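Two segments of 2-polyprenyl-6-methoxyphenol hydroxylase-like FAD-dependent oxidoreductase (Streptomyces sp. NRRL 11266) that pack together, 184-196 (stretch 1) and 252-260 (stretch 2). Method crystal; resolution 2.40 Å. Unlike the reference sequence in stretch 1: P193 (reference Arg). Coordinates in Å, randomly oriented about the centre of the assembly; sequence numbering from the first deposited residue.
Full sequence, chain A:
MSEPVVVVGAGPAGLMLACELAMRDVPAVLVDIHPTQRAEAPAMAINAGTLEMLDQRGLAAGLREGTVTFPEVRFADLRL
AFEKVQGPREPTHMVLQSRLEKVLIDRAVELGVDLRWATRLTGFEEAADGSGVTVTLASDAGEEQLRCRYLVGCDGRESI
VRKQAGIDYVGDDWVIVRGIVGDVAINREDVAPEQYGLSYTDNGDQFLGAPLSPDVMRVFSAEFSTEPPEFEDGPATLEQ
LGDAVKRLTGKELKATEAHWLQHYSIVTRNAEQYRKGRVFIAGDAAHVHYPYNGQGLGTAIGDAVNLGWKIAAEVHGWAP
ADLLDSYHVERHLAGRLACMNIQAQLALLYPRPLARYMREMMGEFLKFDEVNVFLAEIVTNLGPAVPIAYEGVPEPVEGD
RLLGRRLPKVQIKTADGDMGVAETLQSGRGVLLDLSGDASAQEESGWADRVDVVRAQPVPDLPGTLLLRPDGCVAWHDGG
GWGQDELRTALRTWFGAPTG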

# COMPACT_ATOMS: atom_id res chain seq x y z
N VAL A 184 36.01 3.71 9.86
CA VAL A 184 37.35 3.99 9.37
C VAL A 184 37.91 5.18 10.14
O VAL A 184 37.18 6.08 10.56
CB VAL A 184 37.34 4.26 7.85
CG1 VAL A 184 36.69 3.12 7.11
CG2 VAL A 184 36.66 5.60 7.55
N ALA A 185 39.22 5.19 10.34
CA ALA A 185 39.89 6.45 10.62
C ALA A 185 40.30 7.08 9.30
O ALA A 185 40.70 6.40 8.36
CB ALA A 185 41.10 6.29 11.52
N ILE A 186 40.16 8.39 9.25
CA ILE A 186 40.21 9.12 8.00
C ILE A 186 40.06 10.58 8.38
O ILE A 186 39.28 10.91 9.28
CB ILE A 186 39.11 8.62 7.02
CG1 ILE A 186 39.43 9.03 5.60
CG2 ILE A 186 37.74 9.13 7.41
CD1 ILE A 186 40.82 8.71 5.27
N ASN A 187 40.85 11.44 7.76
CA ASN A 187 40.71 12.88 7.95
C ASN A 187 39.23 13.24 7.80
O ASN A 187 38.45 12.44 7.28
CB ASN A 187 41.62 13.60 6.95
CG ASN A 187 41.82 15.06 7.27
OD1 ASN A 187 41.33 15.57 8.28
ND2 ASN A 187 42.57 15.75 6.42
N ARG A 188 38.81 14.43 8.24
CA ARG A 188 37.44 14.85 7.98
C ARG A 188 37.39 16.01 7.00
O ARG A 188 36.85 15.86 5.90
CB ARG A 188 36.71 15.21 9.29
CG ARG A 188 35.28 15.71 9.10
CD ARG A 188 34.41 15.41 10.32
NE ARG A 188 33.41 16.44 10.58
CZ ARG A 188 33.28 17.09 11.74
NH1 ARG A 188 32.34 18.02 11.88
NH2 ARG A 188 34.08 16.81 12.76
N GLU A 189 37.95 17.16 7.37
CA GLU A 189 37.91 18.36 6.55
C GLU A 189 38.35 18.07 5.13
O GLU A 189 39.54 17.87 4.86
CB GLU A 189 38.76 19.48 7.17
CG GLU A 189 38.02 20.35 8.19
CD GLU A 189 37.35 21.57 7.57
OE1 GLU A 189 37.48 22.68 8.14
OE2 GLU A 189 36.71 21.43 6.51
N ASP A 190 37.37 18.00 4.23
CA ASP A 190 37.56 17.95 2.78
C ASP A 190 38.15 16.63 2.30
O ASP A 190 38.73 16.56 1.21
CB ASP A 190 38.43 19.12 2.30
CG ASP A 190 37.85 19.80 1.08
OD1 ASP A 190 38.63 20.44 0.33
OD2 ASP A 190 36.62 19.69 0.86
N VAL A 191 38.00 15.56 3.08
CA VAL A 191 38.28 14.21 2.62
C VAL A 191 36.98 13.46 2.83
O VAL A 191 36.93 12.24 3.04
CB VAL A 191 39.48 13.63 3.38
CG1 VAL A 191 39.18 13.73 4.77
CG2 VAL A 191 39.76 12.20 2.99
N ALA A 192 35.91 14.22 2.81
CA ALA A 192 34.54 13.76 2.74
C ALA A 192 33.83 14.74 1.82
O ALA A 192 33.64 15.90 2.18
CB ALA A 192 33.89 13.69 4.12
N PRO A 193 33.51 14.33 0.60
CA PRO A 193 32.88 15.25 -0.37
C PRO A 193 31.41 14.94 -0.59
O PRO A 193 30.54 15.31 0.19
CB PRO A 193 33.68 14.99 -1.64
CG PRO A 193 34.13 13.53 -1.51
CD PRO A 193 34.27 13.25 -0.05
N GLU A 194 31.15 14.33 -1.75
CA GLU A 194 29.94 13.54 -1.97
C GLU A 194 29.65 12.64 -0.79
O GLU A 194 28.51 12.58 -0.30
CB GLU A 194 30.11 12.67 -3.22
CG GLU A 194 30.43 13.37 -4.52
CD GLU A 194 31.80 14.02 -4.51
OE1 GLU A 194 31.85 15.26 -4.61
OE2 GLU A 194 32.82 13.31 -4.35
N GLN A 195 30.69 11.96 -0.28
CA GLN A 195 30.56 10.84 0.66
C GLN A 195 30.07 11.31 2.02
O GLN A 195 30.18 10.58 3.01
CB GLN A 195 31.89 10.11 0.77
CG GLN A 195 32.67 9.97 -0.54
CD GLN A 195 34.18 9.78 -0.34
OE1 GLN A 195 34.75 10.28 0.65
NE2 GLN A 195 34.83 9.09 -1.29
N TYR A 196 29.51 12.51 2.08
CA TYR A 196 28.92 13.05 3.29
C TYR A 196 27.41 12.92 3.18
O TYR A 196 26.81 13.28 2.16
CB TYR A 196 29.33 14.50 3.49
CG TYR A 196 28.96 15.00 4.86
CD1 TYR A 196 29.26 14.26 5.99
CD2 TYR A 196 28.29 16.21 5.02
CE1 TYR A 196 28.91 14.70 7.24
CE2 TYR A 196 27.94 16.66 6.28
CZ TYR A 196 28.25 15.90 7.38
OH TYR A 196 27.91 16.34 8.63
N GLU A 252 37.12 8.01 -4.52
CA GLU A 252 37.66 7.08 -3.54
C GLU A 252 38.01 7.79 -2.24
O GLU A 252 38.40 8.96 -2.22
CB GLU A 252 38.89 6.32 -4.05
CG GLU A 252 39.17 5.11 -3.16
CD GLU A 252 40.01 4.05 -3.82
OE1 GLU A 252 40.10 2.95 -3.25
OE2 GLU A 252 40.57 4.33 -4.90
N LEU A 253 37.86 7.03 -1.16
CA LEU A 253 38.06 7.49 0.20
C LEU A 253 39.55 7.46 0.54
O LEU A 253 40.20 6.43 0.36
CB LEU A 253 37.27 6.56 1.12
CG LEU A 253 37.30 6.56 2.63
CD1 LEU A 253 36.21 7.50 3.14
CD2 LEU A 253 37.06 5.14 3.08
N LYS A 254 40.08 8.57 1.03
CA LYS A 254 41.52 8.71 1.24
C LYS A 254 41.99 7.86 2.42
O LYS A 254 42.77 8.33 3.26
CB LYS A 254 41.88 10.19 1.43
CG LYS A 254 43.34 10.58 1.24
CD LYS A 254 43.54 12.07 1.52
CE LYS A 254 43.25 12.39 2.99
NZ LYS A 254 42.94 13.83 3.23
N ALA A 255 41.59 6.59 2.44
CA ALA A 255 41.51 5.77 3.65
C ALA A 255 42.82 5.65 4.43
O ALA A 255 43.87 5.35 3.86
CB ALA A 255 41.02 4.39 3.26
N THR A 256 42.73 5.82 5.76
CA THR A 256 43.90 5.71 6.62
C THR A 256 43.98 4.37 7.35
O THR A 256 44.89 3.58 7.09
CB THR A 256 43.93 6.87 7.62
OG1 THR A 256 44.44 8.04 6.97
CG2 THR A 256 44.84 6.55 8.81
N GLU A 257 43.06 4.12 8.27
CA GLU A 257 43.08 2.92 9.10
C GLU A 257 41.64 2.50 9.36
O GLU A 257 40.72 3.32 9.35
CB GLU A 257 43.83 3.16 10.41
CG GLU A 257 44.57 1.95 10.92
CD GLU A 257 45.17 2.21 12.29
OE1 GLU A 257 44.68 3.11 12.99
OE2 GLU A 257 46.15 1.52 12.65
N ALA A 258 41.45 1.21 9.62
CA ALA A 258 40.12 0.65 9.89
C ALA A 258 40.08 0.11 11.32
O ALA A 258 40.86 -0.80 11.67
CB ALA A 258 39.77 -0.45 8.89
N HIS A 259 39.19 0.68 12.14
CA HIS A 259 39.05 0.18 13.51
C HIS A 259 38.30 -1.14 13.53
O HIS A 259 38.68 -2.08 14.23
CB HIS A 259 38.34 1.22 14.38
CG HIS A 259 38.92 2.59 14.27
ND1 HIS A 259 40.09 2.96 14.90
CD2 HIS A 259 38.50 3.68 13.58
CE1 HIS A 259 40.36 4.22 14.61
NE2 HIS A 259 39.42 4.68 13.82
N TRP A 260 37.22 -1.21 12.76
CA TRP A 260 36.41 -2.41 12.59
C TRP A 260 35.50 -2.16 11.40
O TRP A 260 34.86 -1.12 11.32
CB TRP A 260 35.61 -2.76 13.86
CG TRP A 260 34.47 -1.80 14.17
CD1 TRP A 260 34.56 -0.63 14.87
CD2 TRP A 260 33.09 -1.93 13.77
NE1 TRP A 260 33.32 -0.03 14.94
CE2 TRP A 260 32.41 -0.80 14.28
CE3 TRP A 260 32.36 -2.89 13.05
CZ2 TRP A 260 31.02 -0.60 14.08
CZ3 TRP A 260 30.96 -2.68 12.84
CH2 TRP A 260 30.33 -1.54 13.36

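A short antiparallel ladder anchors this contact, and A185, which loses the most area to the other stretch, sits at its hydrogen-bonded position. Its N donates to E257 O at 2.6 Å, and E257 N returns the bond to A185 O at 3.3 Å and nearly straight, 170° at the hydrogen. The same A185 O also takes a weak bond from T256 N, again 3.3 Å, so one carbonyl receives two successive amides. The backbone does the pairing, while the methyl touches a neighbour: A185 CB lies 3.3 Å from H259 NE2, the imidazole reaching back although its CA-to-CB bond points sideways. One residue earlier, V184 pairs with A258 without hydrogen bonds, which lets the CA atoms of V184 and A258 approach to 4.4 Å.

Beyond the ladder, side chains take over. L253 is buried and meets stretch 1 at two separate points of its sequence: its CD1 is 4.3 Å from I186 CG1 and 4.0 Å from Q195 OE1. K254 covers nearly as much while remaining exposed. Its CB packs 3.3 Å from V191 CG2, and the chain, t at chi1 and chi2 but bent at chi3 (p), carries K254 NZ to 3.7 Å from N187 ND2, a proximity without a hydrogen bond. The lysine thus contributes aliphatic packing, its charge unpaired across this contact.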